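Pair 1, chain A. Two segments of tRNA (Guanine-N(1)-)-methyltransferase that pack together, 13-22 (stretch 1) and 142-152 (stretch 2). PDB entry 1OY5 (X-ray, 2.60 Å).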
# COMPACT_ATOMS: atom_id res chain seq x y z
N ILE A 13 5.49 1.29 -15.57
CA ILE A 13 6.54 0.59 -16.29
C ILE A 13 6.54 -0.87 -15.85
O ILE A 13 7.29 -1.65 -16.40
CB ILE A 13 7.93 1.25 -16.10
CG1 ILE A 13 8.40 1.21 -14.65
CG2 ILE A 13 7.88 2.70 -16.52
CD1 ILE A 13 9.81 1.73 -14.48
N PHE A 14 5.68 -1.22 -14.89
CA PHE A 14 5.54 -2.60 -14.40
C PHE A 14 4.06 -3.06 -14.52
O PHE A 14 3.35 -3.33 -13.54
CB PHE A 14 6.06 -2.78 -12.97
CG PHE A 14 7.53 -2.41 -12.79
CD1 PHE A 14 8.53 -3.02 -13.55
CD2 PHE A 14 7.92 -1.47 -11.83
CE1 PHE A 14 9.82 -2.65 -13.38
CE2 PHE A 14 9.24 -1.12 -11.65
CZ PHE A 14 10.17 -1.69 -12.42
N PRO A 15 3.60 -3.15 -15.75
CA PRO A 15 2.23 -3.59 -16.01
C PRO A 15 1.90 -4.86 -15.25
O PRO A 15 0.86 -4.92 -14.64
CB PRO A 15 2.21 -3.90 -17.53
CG PRO A 15 3.54 -3.34 -18.13
CD PRO A 15 4.37 -2.86 -16.99
N HIS A 16 2.75 -5.87 -15.32
CA HIS A 16 2.44 -7.18 -14.76
C HIS A 16 2.13 -7.18 -13.29
O HIS A 16 1.41 -8.01 -12.83
CB HIS A 16 3.53 -8.20 -15.13
CG HIS A 16 3.61 -8.42 -16.62
ND1 HIS A 16 4.10 -9.58 -17.19
CD2 HIS A 16 3.25 -7.62 -17.66
CE1 HIS A 16 4.04 -9.49 -18.51
NE2 HIS A 16 3.55 -8.30 -18.82
N ILE A 17 2.65 -6.21 -12.55
CA ILE A 17 2.30 -6.11 -11.15
C ILE A 17 0.80 -5.89 -11.03
O ILE A 17 0.16 -6.52 -10.21
CB ILE A 17 3.08 -5.00 -10.46
CG1 ILE A 17 4.51 -5.45 -10.19
CG2 ILE A 17 2.46 -4.68 -9.14
CD1 ILE A 17 5.49 -4.32 -9.99
N ILE A 18 0.25 -5.03 -11.87
CA ILE A 18 -1.16 -4.72 -11.83
C ILE A 18 -2.00 -5.91 -12.34
O ILE A 18 -2.99 -6.31 -11.73
CB ILE A 18 -1.42 -3.48 -12.65
CG1 ILE A 18 -0.39 -2.41 -12.32
CG2 ILE A 18 -2.86 -2.98 -12.46
CD1 ILE A 18 -0.43 -1.94 -10.95
N SER A 19 -1.56 -6.54 -13.41
CA SER A 19 -2.32 -7.62 -13.96
C SER A 19 -2.26 -8.76 -12.94
O SER A 19 -3.25 -9.41 -12.72
CB SER A 19 -1.82 -8.02 -15.37
OG SER A 19 -0.92 -9.11 -15.31
N CYS A 20 -1.14 -8.96 -12.28
CA CYS A 20 -1.09 -10.03 -11.29
C CYS A 20 -1.97 -9.83 -10.04
O CYS A 20 -2.43 -10.79 -9.44
CB CYS A 20 0.33 -10.32 -10.87
SG CYS A 20 0.37 -11.61 -9.63
N TYR A 21 -2.25 -8.59 -9.66
CA TYR A 21 -3.05 -8.35 -8.45
C TYR A 21 -4.51 -8.52 -8.79
O TYR A 21 -5.29 -8.83 -7.93
CB TYR A 21 -2.80 -6.96 -7.86
CG TYR A 21 -3.48 -6.74 -6.50
CD1 TYR A 21 -4.76 -6.25 -6.43
CD2 TYR A 21 -2.83 -7.04 -5.31
CE1 TYR A 21 -5.38 -6.06 -5.26
CE2 TYR A 21 -3.43 -6.86 -4.12
CZ TYR A 21 -4.73 -6.37 -4.09
OH TYR A 21 -5.41 -6.18 -2.90
N SER A 22 -4.87 -8.29 -10.06
CA SER A 22 -6.27 -8.39 -10.52
C SER A 22 -6.81 -9.79 -10.70
O SER A 22 -7.95 -9.95 -11.06
CB SER A 22 -6.40 -7.70 -11.85
OG SER A 22 -6.10 -6.34 -11.65
N GLY A 142 4.79 4.00 -7.34
CA GLY A 142 3.36 4.17 -7.09
C GLY A 142 2.49 2.99 -7.36
O GLY A 142 1.29 3.03 -7.17
N GLU A 143 3.07 1.90 -7.80
CA GLU A 143 2.29 0.71 -8.09
C GLU A 143 1.45 0.25 -6.89
O GLU A 143 0.29 -0.02 -7.01
CB GLU A 143 3.21 -0.42 -8.55
CG GLU A 143 3.62 -0.31 -9.98
CD GLU A 143 4.66 0.76 -10.27
OE1 GLU A 143 4.88 1.02 -11.46
OE2 GLU A 143 5.31 1.32 -9.38
N ILE A 144 2.09 0.11 -5.75
CA ILE A 144 1.44 -0.34 -4.53
C ILE A 144 0.28 0.57 -4.09
O ILE A 144 -0.68 0.12 -3.48
CB ILE A 144 2.52 -0.43 -3.41
CG1 ILE A 144 3.35 -1.70 -3.58
CG2 ILE A 144 1.93 -0.44 -2.07
CD1 ILE A 144 4.64 -1.69 -2.77
N VAL A 145 0.38 1.85 -4.41
CA VAL A 145 -0.63 2.81 -4.01
C VAL A 145 -1.76 2.73 -4.99
O VAL A 145 -2.94 2.90 -4.63
CB VAL A 145 -0.07 4.22 -3.90
CG1 VAL A 145 -1.18 5.23 -3.77
CG2 VAL A 145 0.88 4.30 -2.67
N ALA A 146 -1.40 2.44 -6.22
CA ALA A 146 -2.41 2.28 -7.25
C ALA A 146 -3.27 1.08 -6.90
O ALA A 146 -4.51 1.13 -7.03
CB ALA A 146 -1.77 2.09 -8.62
N LEU A 147 -2.63 -0.01 -6.47
CA LEU A 147 -3.36 -1.22 -6.20
C LEU A 147 -4.29 -1.00 -4.98
O LEU A 147 -5.48 -1.34 -5.01
CB LEU A 147 -2.42 -2.40 -6.01
CG LEU A 147 -1.60 -2.90 -7.22
CD1 LEU A 147 -0.65 -4.00 -6.77
CD2 LEU A 147 -2.47 -3.44 -8.31
N ALA A 148 -3.75 -0.36 -3.95
CA ALA A 148 -4.55 -0.03 -2.80
C ALA A 148 -5.80 0.72 -3.25
O ALA A 148 -6.92 0.35 -2.92
CB ALA A 148 -3.76 0.80 -1.86
N VAL A 149 -5.61 1.75 -4.06
CA VAL A 149 -6.74 2.51 -4.57
C VAL A 149 -7.76 1.60 -5.33
O VAL A 149 -8.97 1.70 -5.12
CB VAL A 149 -6.25 3.64 -5.48
CG1 VAL A 149 -7.41 4.27 -6.18
CG2 VAL A 149 -5.52 4.69 -4.68
N ILE A 150 -7.26 0.72 -6.22
CA ILE A 150 -8.11 -0.18 -6.97
C ILE A 150 -8.87 -1.12 -6.03
O ILE A 150 -10.05 -1.39 -6.22
CB ILE A 150 -7.27 -0.98 -7.97
CG1 ILE A 150 -6.74 -0.05 -9.08
CG2 ILE A 150 -8.11 -2.02 -8.65
CD1 ILE A 150 -5.83 -0.71 -10.08
N ASP A 151 -8.16 -1.61 -5.01
CA ASP A 151 -8.71 -2.52 -4.02
C ASP A 151 -9.79 -1.85 -3.20
O ASP A 151 -10.88 -2.37 -3.06
CB ASP A 151 -7.59 -3.02 -3.10
CG ASP A 151 -8.02 -4.15 -2.20
OD1 ASP A 151 -8.57 -3.90 -1.12
OD2 ASP A 151 -7.80 -5.35 -2.46
N ALA A 152 -9.48 -0.69 -2.64
CA ALA A 152 -10.40 0.02 -1.76
C ALA A 152 -11.71 0.38 -2.45
O ALA A 152 -12.80 0.19 -1.90
CB ALA A 152 -9.74 1.29 -1.19

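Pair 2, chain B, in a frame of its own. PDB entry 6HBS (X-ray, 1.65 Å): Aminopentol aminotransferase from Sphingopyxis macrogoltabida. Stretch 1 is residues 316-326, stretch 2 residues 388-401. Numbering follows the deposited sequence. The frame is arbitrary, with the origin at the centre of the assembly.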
# COMPACT_ATOMS: atom_id res chain seq x y z
N ALA B 316 -15.13 -4.24 -27.63
CA ALA B 316 -15.77 -5.17 -28.60
C ALA B 316 -16.10 -6.50 -27.92
O ALA B 316 -17.19 -7.01 -28.04
CB ALA B 316 -14.87 -5.34 -29.80
N SER B 317 -15.19 -7.05 -27.10
CA SER B 317 -15.48 -8.30 -26.39
C SER B 317 -16.66 -8.13 -25.44
O SER B 317 -17.53 -9.03 -25.35
CB SER B 317 -14.27 -8.85 -25.64
OG SER B 317 -13.24 -9.10 -26.57
N GLY B 318 -16.66 -7.01 -24.69
CA GLY B 318 -17.74 -6.65 -23.76
C GLY B 318 -19.09 -6.56 -24.46
O GLY B 318 -20.09 -7.11 -23.97
N ALA B 319 -19.10 -5.88 -25.62
CA ALA B 319 -20.34 -5.67 -26.41
C ALA B 319 -20.88 -7.03 -26.90
O ALA B 319 -22.12 -7.29 -26.84
CB ALA B 319 -20.05 -4.72 -27.54
N ALA B 320 -19.97 -7.92 -27.34
CA ALA B 320 -20.36 -9.25 -27.86
C ALA B 320 -20.98 -10.07 -26.74
O ALA B 320 -21.97 -10.79 -26.96
CB ALA B 320 -19.18 -10.00 -28.47
N LEU B 321 -20.37 -10.03 -25.55
CA LEU B 321 -20.89 -10.78 -24.44
C LEU B 321 -22.29 -10.25 -24.09
O LEU B 321 -23.19 -11.06 -23.81
CB LEU B 321 -19.96 -10.64 -23.22
CG LEU B 321 -20.49 -11.27 -21.94
CD1 LEU B 321 -20.61 -12.77 -22.06
CD2 LEU B 321 -19.60 -10.90 -20.75
N ARG B 322 -22.42 -8.93 -24.04
CA ARG B 322 -23.70 -8.25 -23.68
C ARG B 322 -24.82 -8.64 -24.66
O ARG B 322 -25.91 -9.04 -24.23
CB ARG B 322 -23.52 -6.73 -23.67
CG ARG B 322 -24.81 -5.95 -23.41
CD ARG B 322 -24.58 -4.53 -22.96
NE ARG B 322 -24.05 -4.55 -21.60
CZ ARG B 322 -23.82 -3.47 -20.87
NH1 ARG B 322 -23.99 -2.27 -21.41
NH2 ARG B 322 -23.43 -3.60 -19.61
N ALA B 323 -24.54 -8.54 -25.96
CA ALA B 323 -25.49 -8.95 -27.03
C ALA B 323 -25.89 -10.42 -26.87
O ALA B 323 -27.08 -10.76 -26.94
CB ALA B 323 -24.87 -8.72 -28.39
N GLY B 324 -24.89 -11.28 -26.65
CA GLY B 324 -25.13 -12.68 -26.46
C GLY B 324 -26.06 -12.96 -25.29
O GLY B 324 -26.97 -13.83 -25.39
N LEU B 325 -25.81 -12.29 -24.15
CA LEU B 325 -26.58 -12.53 -22.93
C LEU B 325 -28.00 -12.00 -23.09
O LEU B 325 -28.94 -12.59 -22.58
CB LEU B 325 -25.88 -11.91 -21.71
CG LEU B 325 -24.62 -12.64 -21.23
CD1 LEU B 325 -23.96 -11.90 -20.06
CD2 LEU B 325 -24.94 -14.06 -20.83
N GLU B 326 -28.16 -10.90 -23.82
CA GLU B 326 -29.48 -10.35 -24.08
C GLU B 326 -30.30 -11.42 -24.83
O GLU B 326 -31.44 -11.78 -24.42
CB GLU B 326 -29.32 -9.03 -24.85
CG GLU B 326 -30.60 -8.48 -25.45
CD GLU B 326 -31.66 -8.12 -24.42
OE1 GLU B 326 -32.88 -8.34 -24.70
OE2 GLU B 326 -31.25 -7.69 -23.33
N ASP B 388 -12.98 -16.94 -26.49
CA ASP B 388 -13.35 -16.89 -25.08
C ASP B 388 -14.83 -16.52 -24.93
O ASP B 388 -15.52 -17.09 -24.14
CB ASP B 388 -12.50 -15.88 -24.31
CG ASP B 388 -11.05 -16.29 -24.19
OD1 ASP B 388 -10.78 -17.50 -24.27
OD2 ASP B 388 -10.20 -15.40 -24.07
N VAL B 389 -15.28 -15.49 -25.66
CA VAL B 389 -16.68 -15.02 -25.57
C VAL B 389 -17.62 -16.13 -26.10
O VAL B 389 -18.64 -16.42 -25.48
CB VAL B 389 -16.87 -13.68 -26.29
CG1 VAL B 389 -18.33 -13.23 -26.24
CG2 VAL B 389 -15.98 -12.59 -25.69
N THR B 390 -17.23 -16.83 -27.17
CA THR B 390 -18.07 -17.91 -27.67
C THR B 390 -18.23 -18.98 -26.61
O THR B 390 -19.36 -19.42 -26.34
CB THR B 390 -17.52 -18.52 -28.97
OG1 THR B 390 -17.47 -17.47 -29.92
CG2 THR B 390 -18.40 -19.61 -29.52
N GLU B 391 -17.11 -19.40 -25.99
CA GLU B 391 -17.14 -20.45 -24.98
C GLU B 391 -17.86 -19.96 -23.72
O GLU B 391 -18.52 -20.74 -23.02
CB GLU B 391 -15.72 -20.94 -24.66
CG GLU B 391 -15.20 -21.96 -25.67
CD GLU B 391 -16.15 -23.13 -25.94
OE1 GLU B 391 -16.47 -23.88 -24.99
OE2 GLU B 391 -16.62 -23.24 -27.08
N THR B 392 -17.73 -18.66 -23.42
CA THR B 392 -18.44 -18.11 -22.26
C THR B 392 -19.95 -18.34 -22.44
O THR B 392 -20.66 -18.77 -21.54
CB THR B 392 -18.07 -16.64 -22.09
OG1 THR B 392 -16.68 -16.59 -21.76
CG2 THR B 392 -18.92 -15.97 -21.05
N LEU B 393 -20.42 -18.02 -23.64
CA LEU B 393 -21.84 -18.00 -23.97
C LEU B 393 -22.40 -19.42 -24.02
O LEU B 393 -23.56 -19.61 -23.68
CB LEU B 393 -22.08 -17.23 -25.27
CG LEU B 393 -21.96 -15.72 -25.17
CD1 LEU B 393 -21.88 -15.10 -26.56
CD2 LEU B 393 -23.09 -15.08 -24.37
N GLU B 394 -21.57 -20.44 -24.31
CA GLU B 394 -22.02 -21.83 -24.15
C GLU B 394 -22.25 -22.14 -22.67
O GLU B 394 -23.21 -22.82 -22.31
CB GLU B 394 -21.00 -22.83 -24.71
CG GLU B 394 -20.50 -22.50 -26.11
CD GLU B 394 -20.94 -23.40 -27.25
OE1 GLU B 394 -20.15 -23.55 -28.22
OE2 GLU B 394 -22.08 -23.92 -27.20
N ALA B 395 -21.37 -21.62 -21.79
CA ALA B 395 -21.48 -21.85 -20.35
C ALA B 395 -22.71 -21.14 -19.79
O ALA B 395 -23.43 -21.69 -18.96
CB ALA B 395 -20.23 -21.38 -19.66
N THR B 396 -22.93 -19.90 -20.25
CA THR B 396 -24.02 -19.09 -19.73
C THR B 396 -25.36 -19.67 -20.18
O THR B 396 -26.35 -19.60 -19.45
CB THR B 396 -23.88 -17.61 -20.11
OG1 THR B 396 -23.83 -17.44 -21.52
CG2 THR B 396 -22.67 -16.97 -19.47
N ASP B 397 -25.38 -20.27 -21.36
CA ASP B 397 -26.59 -20.91 -21.89
C ASP B 397 -26.99 -22.05 -20.96
O ASP B 397 -28.15 -22.12 -20.51
CB ASP B 397 -26.38 -21.41 -23.32
CG ASP B 397 -27.69 -21.87 -23.95
OD1 ASP B 397 -28.52 -20.98 -24.27
OD2 ASP B 397 -27.92 -23.09 -24.00
N ARG B 398 -26.02 -22.93 -20.65
CA ARG B 398 -26.26 -24.04 -19.73
C ARG B 398 -26.67 -23.52 -18.35
O ARG B 398 -27.39 -24.20 -17.60
CB ARG B 398 -25.03 -24.95 -19.67
CG ARG B 398 -24.83 -25.70 -20.98
CD ARG B 398 -23.87 -26.86 -20.93
NE ARG B 398 -22.53 -26.43 -20.58
CZ ARG B 398 -21.65 -25.89 -21.41
NH1 ARG B 398 -21.94 -25.82 -22.70
NH2 ARG B 398 -20.50 -25.41 -20.94
N ALA B 399 -26.19 -22.33 -17.97
CA ALA B 399 -26.44 -21.79 -16.66
C ALA B 399 -27.90 -21.33 -16.56
O ALA B 399 -28.55 -21.55 -15.55
CB ALA B 399 -25.45 -20.68 -16.35
N PHE B 400 -28.38 -20.65 -17.61
CA PHE B 400 -29.80 -20.28 -17.71
C PHE B 400 -30.69 -21.52 -17.58
O PHE B 400 -31.65 -21.51 -16.79
CB PHE B 400 -30.09 -19.53 -19.01
CG PHE B 400 -29.69 -18.07 -19.02
CD1 PHE B 400 -30.34 -17.14 -18.23
CD2 PHE B 400 -28.70 -17.62 -19.87
CE1 PHE B 400 -29.95 -15.81 -18.23
CE2 PHE B 400 -28.32 -16.29 -19.88
CZ PHE B 400 -28.94 -15.39 -19.06
N SER B 401 -30.32 -22.62 -18.28
CA SER B 401 -31.11 -23.88 -18.23
C SER B 401 -31.12 -24.42 -16.81
O SER B 401 -32.18 -24.82 -16.33
CB SER B 401 -30.58 -24.96 -19.17
OG SER B 401 -30.57 -24.49 -20.50

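Both pairs set two helices side by side, running in nearly the same direction. The signed crossing angle is -28° in pair 1 and -25° in pair 2, with axes approaching to 10.3 and 9.9 Å, and the central backbones superpose with an RMSD of 0.4 Å. Between the helices, a shared central element is a leucine: Leu A147 matches Leu B393, in the same m,t rotamer, with side-chain centres 0.6 Å apart. In both pairs its CA-to-CB bond points toward the partner helix.

What surrounds that leucine differs. The decisive position is Tyr A21, matched by Gly B324. In pair 1 the tyrosine covers the leucine: Leu A147 CB lies over one face of the ring, and Tyr A21 CB meets Leu A147 CD2 at 3.6 Å. Its chi1 of t carries the ring along the partner helix, so that Tyr A21 OH donates a hydrogen bond to Asp A151 OD2 at 2.6 Å, a polar end to a contact that begins on the leucine. In pair 2 the glycine leaves a hollow instead. Leu B393 sits as a knob among Ala B320, Leu B321, Gly B324 and Leu B325, with Leu B393 CD2 3.8 Å from Gly B324 C. An ideal CB on Gly B324 would lie 2.6 Å from Leu B393 CD1, a clash with the leucine as placed. Asp B397 matches Asp A151, but with glycine at the facing position it makes no contact across the pair.

One turn earlier, Ile A17 matches Ala B320 and Ile A18 matches Leu B321. The isoleucines reach the leucine with Ile A17 CG2 to Leu A147 CD1 at 4.0 Å and Ile A18 CD1 to Leu A147 CD2 at 3.7 Å. In pair 2 the small Ala B320 is met by a branched partner, Val B389, through Ala B320 CB to Val B389 CG1 at 4.0 Å, while Leu B321 CD1 approaches Leu B393 CD2 at 4.1 Å. Val B389 takes the place of Glu A143, a buried acid whose OE1 comes within 3.9 Å of Phe A14 CD2; its carboxylate oxygens are hydrogen-bonded outside the two stretches.

The later end of pair 2 is closed by Leu B325, whose CD2 touches Thr B396 OG1 at 3.6 Å and the edge of the Phe B400 ring, at CE2, at 4.2 Å.

The rule to read here is complementarity around a fixed leucine: a large aromatic can cover it, or a glycine can make room for it, on the same backbone.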